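Local coordinates for protein DUF176 (PDB 2OMO) that belongs to the antibiotic biosynthesis monooxygenase family and may be an oxidoreductase, at residues A[50-54]-A[55-59]; A[91-94]-A[95-98]; A[98-101]-A[102-105]. All blocks are in the same frame, centred on the assembly; numbering follows the deposited sequence.

Interaction 1 of 3, residues A[50-54]-A[55-59]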
loop_
_atom_site.group_PDB
_atom_site.type_symbol
_atom_site.label_atom_id
_atom_site.label_comp_id
_atom_site.label_asym_id
_atom_site.label_seq_id
_atom_site.Cartn_x
_atom_site.Cartn_y
_atom_site.Cartn_z
ATOM N N GLN A 50 2.942 -12.767 12.914
ATOM C CA GLN A 50 1.741 -13.535 13.156
ATOM C C GLN A 50 0.683 -13.241 12.086
ATOM O O GLN A 50 -0.082 -14.108 11.715
ATOM C CB GLN A 50 1.172 -13.244 14.547
ATOM C CG GLN A 50 2.059 -13.740 15.704
ATOM C CD GLN A 50 2.419 -15.208 15.559
ATOM O OE1 GLN A 50 1.549 -16.064 15.336
ATOM N NE2 GLN A 50 3.714 -15.514 15.682
ATOM N N SER A 51 0.614 -12.011 11.630
ATOM C CA SER A 51 -0.463 -11.600 10.741
ATOM C C SER A 51 -0.320 -12.243 9.370
ATOM O O SER A 51 -1.334 -12.590 8.753
ATOM C CB SER A 51 -0.567 -10.078 10.668
ATOM O OG SER A 51 -1.067 -9.553 11.889
ATOM N N ILE A 52 0.909 -12.444 8.911
ATOM C CA ILE A 52 1.123 -13.105 7.608
ATOM C C ILE A 52 0.705 -14.580 7.566
ATOM O O ILE A 52 0.633 -15.175 6.487
ATOM C CB ILE A 52 2.540 -12.911 7.023
ATOM C CG1 ILE A 52 3.631 -13.566 7.896
ATOM C CG2 ILE A 52 2.770 -11.399 6.784
ATOM C CD1 ILE A 52 4.990 -13.622 7.255
ATOM N N ARG A 53 0.453 -15.129 8.752
ATOM C CA ARG A 53 -0.020 -16.488 8.935
ATOM C C ARG A 53 -1.542 -16.551 9.064
ATOM O O ARG A 53 -2.114 -17.642 9.198
ATOM C CB ARG A 53 0.627 -17.051 10.196
ATOM C CG ARG A 53 2.149 -17.079 10.128
ATOM C CD ARG A 53 2.754 -17.603 11.423
ATOM N NE ARG A 53 2.155 -18.880 11.788
ATOM C CZ ARG A 53 2.582 -20.073 11.370
ATOM N NH1 ARG A 53 3.650 -20.184 10.581
ATOM N NH2 ARG A 53 1.944 -21.168 11.753
ATOM N N GLU A 54 -2.212 -15.407 9.054
ATOM C CA GLU A 54 -3.673 -15.395 9.178
ATOM C C GLU A 54 -4.295 -15.889 7.875
ATOM O O GLU A 54 -3.790 -15.584 6.774
ATOM C CB GLU A 54 -4.224 -14.007 9.489
ATOM C CG GLU A 54 -3.888 -13.437 10.852
ATOM C CD GLU A 54 -4.277 -11.987 10.986
ATOM O OE1 GLU A 54 -5.165 -11.507 10.226
ATOM O OE2 GLU A 54 -3.692 -11.300 11.847
ATOM N N PRO A 55 -5.422 -16.620 7.993
ATOM C CA PRO A 55 -6.052 -17.108 6.764
ATOM C C PRO A 55 -6.472 -15.921 5.834
ATOM O O PRO A 55 -7.115 -14.938 6.267
ATOM C CB PRO A 55 -7.280 -17.899 7.263
ATOM C CG PRO A 55 -6.983 -18.198 8.754
ATOM C CD PRO A 55 -6.211 -16.945 9.201
ATOM N N GLY A 56 -6.070 -16.021 4.575
ATOM C CA GLY A 56 -6.473 -15.001 3.605
ATOM C C GLY A 56 -5.608 -13.751 3.620
ATOM O O GLY A 56 -5.853 -12.834 2.824
ATOM N N ASN A 57 -4.595 -13.678 4.498
ATOM C CA ASN A 57 -3.638 -12.527 4.407
ATOM C C ASN A 57 -2.850 -12.567 3.105
ATOM O O ASN A 57 -2.334 -13.628 2.728
ATOM C CB ASN A 57 -2.624 -12.491 5.547
ATOM C CG ASN A 57 -1.827 -11.221 5.529
ATOM O OD1 ASN A 57 -0.674 -11.235 5.164
ATOM N ND2 ASN A 57 -2.467 -10.099 5.868
HETATM N N MSE A 58 -2.795 -11.432 2.407
HETATM C CA MSE A 58 -2.063 -11.305 1.161
HETATM C C MSE A 58 -0.862 -10.378 1.282
HETATM O O MSE A 58 0.140 -10.548 0.571
HETATM C CB MSE A 58 -2.988 -10.787 0.083
HETATM C CG MSE A 58 -4.067 -11.783 -0.125
HETATM SE SE MSE A 58 -5.140 -11.379 -1.643
HETATM C CE MSE A 58 -3.778 -11.555 -3.076
ATOM N N ARG A 59 -0.949 -9.389 2.172
ATOM C CA ARG A 59 0.246 -8.631 2.547
ATOM C C ARG A 59 0.037 -8.107 3.939
ATOM O O ARG A 59 -1.096 -7.817 4.336
ATOM C CB ARG A 59 0.457 -7.355 1.667
ATOM C CG ARG A 59 0.677 -7.506 0.174
ATOM C CD ARG A 59 -0.582 -7.572 -0.667
ATOM N NE ARG A 59 -0.275 -7.455 -2.119
ATOM C CZ ARG A 59 0.161 -8.446 -2.879
ATOM N NH1 ARG A 59 0.360 -9.647 -2.331
ATOM N NH2 ARG A 59 0.411 -8.246 -4.170
#
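Asn-57 N donates to Glu-54 O at 3.1 Å, a nearly straight bond (165° at the hydrogen) that comes in from above the carbonyl plane. It closes a type II turn, with Pro-55 and Gly-56 at the two corners. Gly-56 has a positive phi of 83°, where the carbonyl oxygen of Pro-55 leaves little room for a beta carbon. Just before this lies a type I turn, closed by Glu-54 N on Ser-51 O at 3.0 Å, so the chain reverses through two successive turns that meet at Glu-54. The Asn-57 side chain folds back toward the first of them: its CB packs 3.5 Å from Ser-51 O, and it crosses the Ile-52 side chain obliquely, Asn-57 OD1 coming 3.8 Å from Ile-52 CG2. With CG anti to the backbone N (chi1 -171°), Asn-57 also offers ND2 to Arg-59 O at 3.1 Å, reaching it well above the carbonyl plane. Arg-59 NH1 in turn donates to O of Met-58, a selenomethionine, at 3.0 Å. The extended side chain of Glu-54 carries its carboxylate inward: OE1 to Tyr-78, OE2 to His-87 and His-92. The turns thus join helix 37-51 to strand 57-65, an outermost strand of the antiparallel sheet in this chain. Ser-51 and Ile-52 both touch Phe-60 on that strand, Met-58 and Arg-59 form a classic beta bulge opposite Ala-77 of strand 71-78, and Arg-59 makes a salt bridge with Asp-61 of the second subunit.

Interaction 2 of 3, residues A[91-94]-A[95-98]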
loop_
_atom_site.group_PDB
_atom_site.type_symbol
_atom_site.label_atom_id
_atom_site.label_comp_id
_atom_site.label_asym_id
_atom_site.label_seq_id
_atom_site.Cartn_x
_atom_site.Cartn_y
_atom_site.Cartn_z
ATOM N N ALA A 91 -5.027 -12.268 19.250
ATOM C CA ALA A 91 -4.228 -11.869 20.420
ATOM C C ALA A 91 -3.067 -10.923 20.028
ATOM O O ALA A 91 -2.792 -9.945 20.727
ATOM C CB ALA A 91 -3.694 -13.075 21.148
ATOM N N HIS A 92 -2.411 -11.219 18.902
ATOM C CA HIS A 92 -1.236 -10.441 18.467
ATOM C C HIS A 92 -1.641 -9.036 18.071
ATOM O O HIS A 92 -0.923 -8.085 18.390
ATOM C CB HIS A 92 -0.407 -11.141 17.374
ATOM C CG HIS A 92 -1.157 -11.411 16.104
ATOM N ND1 HIS A 92 -1.893 -12.562 15.888
ATOM C CD2 HIS A 92 -1.218 -10.705 14.952
ATOM C CE1 HIS A 92 -2.393 -12.537 14.664
ATOM N NE2 HIS A 92 -2.010 -11.416 14.082
ATOM N N TYR A 93 -2.812 -8.883 17.434
ATOM C CA TYR A 93 -3.328 -7.528 17.229
ATOM C C TYR A 93 -3.555 -6.767 18.542
ATOM O O TYR A 93 -3.130 -5.627 18.706
ATOM C CB TYR A 93 -4.617 -7.510 16.387
ATOM C CG TYR A 93 -5.260 -6.128 16.412
ATOM C CD1 TYR A 93 -4.661 -5.039 15.757
ATOM C CD2 TYR A 93 -6.428 -5.898 17.146
ATOM C CE1 TYR A 93 -5.249 -3.763 15.808
ATOM C CE2 TYR A 93 -7.019 -4.646 17.202
ATOM C CZ TYR A 93 -6.424 -3.588 16.533
ATOM O OH TYR A 93 -7.033 -2.374 16.629
ATOM N N LEU A 94 -4.295 -7.398 19.443
ATOM C CA LEU A 94 -4.664 -6.797 20.719
ATOM C C LEU A 94 -3.429 -6.441 21.530
ATOM O O LEU A 94 -3.371 -5.360 22.134
ATOM C CB LEU A 94 -5.608 -7.736 21.503
ATOM C CG LEU A 94 -6.969 -7.987 20.784
ATOM C CD1 LEU A 94 -7.716 -9.183 21.399
ATOM C CD2 LEU A 94 -7.890 -6.750 20.683
ATOM N N THR A 95 -2.440 -7.336 21.531
ATOM C CA THR A 95 -1.146 -7.072 22.158
ATOM C C THR A 95 -0.441 -5.842 21.556
ATOM O O THR A 95 0.015 -4.961 22.280
ATOM C CB THR A 95 -0.235 -8.322 22.074
ATOM O OG1 THR A 95 -0.808 -9.374 22.872
ATOM C CG2 THR A 95 1.175 -8.011 22.577
ATOM N N TRP A 96 -0.349 -5.814 20.227
ATOM C CA TRP A 96 0.258 -4.726 19.508
ATOM C C TRP A 96 -0.447 -3.407 19.864
ATOM O O TRP A 96 0.208 -2.449 20.278
ATOM C CB TRP A 96 0.216 -5.031 18.003
ATOM C CG TRP A 96 0.728 -3.918 17.161
ATOM C CD1 TRP A 96 2.036 -3.700 16.796
ATOM C CD2 TRP A 96 -0.041 -2.866 16.586
ATOM N NE1 TRP A 96 2.109 -2.570 15.998
ATOM C CE2 TRP A 96 0.850 -2.025 15.884
ATOM C CE3 TRP A 96 -1.407 -2.540 16.605
ATOM C CZ2 TRP A 96 0.408 -0.891 15.171
ATOM C CZ3 TRP A 96 -1.849 -1.413 15.896
ATOM C CH2 TRP A 96 -0.943 -0.605 15.189
ATOM N N ARG A 97 -1.773 -3.368 19.718
ATOM C CA ARG A 97 -2.558 -2.168 19.959
ATOM C C ARG A 97 -2.302 -1.605 21.368
ATOM O O ARG A 97 -2.008 -0.423 21.516
ATOM C CB ARG A 97 -4.057 -2.458 19.767
ATOM C CG ARG A 97 -4.971 -1.256 19.909
ATOM C CD ARG A 97 -6.390 -1.741 20.145
ATOM N NE ARG A 97 -6.448 -2.438 21.435
ATOM C CZ ARG A 97 -7.515 -3.080 21.927
ATOM N NH1 ARG A 97 -8.643 -3.147 21.225
ATOM N NH2 ARG A 97 -7.453 -3.656 23.130
ATOM N N ASP A 98 -2.391 -2.464 22.380
ATOM C CA ASP A 98 -2.098 -2.041 23.764
ATOM C C ASP A 98 -0.651 -1.580 23.944
ATOM O O ASP A 98 -0.396 -0.611 24.661
ATOM C CB ASP A 98 -2.401 -3.163 24.749
ATOM C CG ASP A 98 -3.863 -3.485 24.828
ATOM O OD1 ASP A 98 -4.683 -2.786 24.175
ATOM O OD2 ASP A 98 -4.201 -4.438 25.574
HETATM O O HOH W 1 -9.250 -1.930 18.082
#
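Tyr-93 and Arg-97, one helical turn apart, both set CG trans to the backbone N (chi1 170° and -176°), which sends the ring of the first along the helix past the aliphatic stem of the second. Arg-97 CB sits over one face of the ring, toward its rim, and CD reaches Tyr-93 OH at 3.6 Å. A bend at chi3 then turns the guanidinium 69° from the phenol plane. Leu-94 runs beside the arginine in the same direction and lays CD2 over a guanidinium face, 3.7 Å from NH1. In its own plane the group grips Asp-98 side-on, NH2 at 3.1 Å and NE at 3.3 Å, both on Asp-98 OD1 from one face of the carboxylate, on the syn side; this salt bridge fixes the guanidinium's rotation. A water bonded to Tyr-93 OH at 2.7 Å also receives a weak bond from Arg-97 NH1. On another flank, Ala-91 O takes two donors from Thr-95: N at 2.8 Å and OG1 at 3.0 Å, the hydroxyl folding back onto the helix. Tyr-93 CE1 meets Trp-96 CE3 obliquely at 4.1 Å. On the side of helix 91-100 that faces helix 37-51, Trp-96 NE1 bonds to Thr-44 and His-92 packs on Asn-47, while Tyr-93 meets the ring of His-87, at the end of helix 81-87.

Interaction 3 of 3, residues A[98-101]-A[102-105]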
loop_
_atom_site.group_PDB
_atom_site.type_symbol
_atom_site.label_atom_id
_atom_site.label_comp_id
_atom_site.label_asym_id
_atom_site.label_seq_id
_atom_site.Cartn_x
_atom_site.Cartn_y
_atom_site.Cartn_z
ATOM N N ASP A 98 -2.391 -2.464 22.380
ATOM C CA ASP A 98 -2.098 -2.041 23.764
ATOM C C ASP A 98 -0.651 -1.580 23.944
ATOM O O ASP A 98 -0.396 -0.611 24.661
ATOM C CB ASP A 98 -2.401 -3.163 24.749
ATOM C CG ASP A 98 -3.863 -3.485 24.828
ATOM O OD1 ASP A 98 -4.683 -2.786 24.175
ATOM O OD2 ASP A 98 -4.201 -4.438 25.574
ATOM N N THR A 99 0.284 -2.272 23.302
ATOM C CA THR A 99 1.713 -1.972 23.442
ATOM C C THR A 99 2.129 -0.603 22.867
ATOM O O THR A 99 2.871 0.179 23.535
ATOM C CB THR A 99 2.558 -3.117 22.863
ATOM O OG1 THR A 99 2.227 -4.328 23.558
ATOM C CG2 THR A 99 4.070 -2.878 23.043
ATOM N N VAL A 100 1.628 -0.293 21.676
ATOM C CA VAL A 100 2.089 0.886 20.972
ATOM C C VAL A 100 1.243 2.123 21.339
ATOM O O VAL A 100 1.579 3.239 20.976
ATOM C CB VAL A 100 2.121 0.659 19.429
ATOM C CG1 VAL A 100 2.937 -0.590 19.046
ATOM C CG2 VAL A 100 0.689 0.565 18.868
ATOM N N ALA A 101 0.158 1.920 22.092
ATOM C CA ALA A 101 -0.777 3.021 22.367
ATOM C C ALA A 101 -0.031 4.304 22.836
ATOM O O ALA A 101 -0.221 5.404 22.274
ATOM C CB ALA A 101 -1.811 2.579 23.388
ATOM N N ASP A 102 0.858 4.131 23.803
ATOM C CA ASP A 102 1.555 5.247 24.422
ATOM C C ASP A 102 2.700 5.799 23.580
ATOM O O ASP A 102 3.291 6.835 23.944
ATOM C CB ASP A 102 2.051 4.853 25.817
ATOM C CG ASP A 102 0.904 4.643 26.795
ATOM O OD1 ASP A 102 -0.143 5.309 26.625
ATOM O OD2 ASP A 102 1.059 3.817 27.722
ATOM N N TRP A 103 3.006 5.124 22.465
ATOM C CA TRP A 103 4.108 5.541 21.621
ATOM C C TRP A 103 3.628 6.317 20.416
ATOM O O TRP A 103 4.444 6.840 19.652
ATOM C CB TRP A 103 4.966 4.359 21.159
ATOM C CG TRP A 103 5.490 3.438 22.297
ATOM C CD1 TRP A 103 5.662 3.743 23.641
ATOM C CD2 TRP A 103 5.879 2.074 22.155
ATOM N NE1 TRP A 103 6.128 2.644 24.320
ATOM C CE2 TRP A 103 6.282 1.611 23.433
ATOM C CE3 TRP A 103 5.935 1.190 21.065
ATOM C CZ2 TRP A 103 6.724 0.298 23.652
ATOM C CZ3 TRP A 103 6.381 -0.119 21.297
ATOM C CH2 TRP A 103 6.770 -0.543 22.568
HETATM N N MSE A 104 2.309 6.407 20.229
HETATM C CA MSE A 104 1.744 7.193 19.102
HETATM C C MSE A 104 1.893 8.682 19.369
HETATM O O MSE A 104 1.591 9.165 20.489
HETATM C CB MSE A 104 0.263 6.867 18.893
HETATM C CG MSE A 104 0.007 5.397 18.708
HETATM SE SE MSE A 104 0.936 4.739 17.096
HETATM C CE MSE A 104 2.489 4.104 17.899
ATOM N N ALA A 105 2.383 9.424 18.378
ATOM C CA ALA A 105 2.496 10.877 18.536
ATOM C C ALA A 105 1.123 11.529 18.232
ATOM O O ALA A 105 0.864 12.685 18.598
ATOM C CB ALA A 105 3.558 11.425 17.603
HETATM O O HOH W 2 1.222 1.799 25.377
HETATM O O HOH W 3 0.146 8.286 22.707
#
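Thr-99 meets Trp-103 twice. Its CG2 lies alongside the indole, 3.6 Å from CH2, and its carbonyl oxygen stands over the centre of one ring face, 3.7 Å from CE2. The same oxygen takes a bond from a water that in turn accepts from Asp-102 N at 2.8 Å, so water carries the backbone link between these two residues. Val-100 comes next: its O accepts a 2.8 Å bond from Trp-103 N, three residues on instead of the helical four, and a weak one from Met-104 N. Its CG1 packs at 4.0 Å against Trp-103 CE3, the two side chains crossing at about a right angle, and its CB touches the CE of Met-104, a selenomethionine, at 3.8 Å. Bends at chi2 and chi3 (-62° and 95°) double the Met-104 chain back, bringing that methyl to 3.3 Å from Val-100 O. Ala-101 O receives a weak bond from Met-104 N and is bridged to Met-104 O by a second water that donates to both. Val-100 and Met-104 also rest on Phe-40, and Trp-103 on Ala-39, both of helix 37-51. Chemically, one short backbone bond is backed by two weak ones from Met-104 N, by two waters and by apolar cover from Trp-103 and Met-104, which implies that water and side-chain packing carry a good share of this contact.

The three contacts follow one another along the chain, and interactions 2 and 3 overlap at Asp-98, both drawing on helix 91-100, with centres about 11 Å apart. Interaction 1, at the C-terminal end of helix 37-51, has its centre about 15 Å from that of interaction 2, yet the two touch: Glu-54 OE2 lies 2.8 Å from His-92 NE2, a probable hydrogen bond, and Gln-50 packs on the same histidine. Interactions 1 and 3 do not meet; they lie on opposite sides of the chain's centre, nearest atoms about 12 Å apart. The sheet order 57-65, 71-78, 24-31, 109-117 is that of a ferredoxin-like fold, with helix 37-51 in contact with helix 91-100 from His-92 to Val-100.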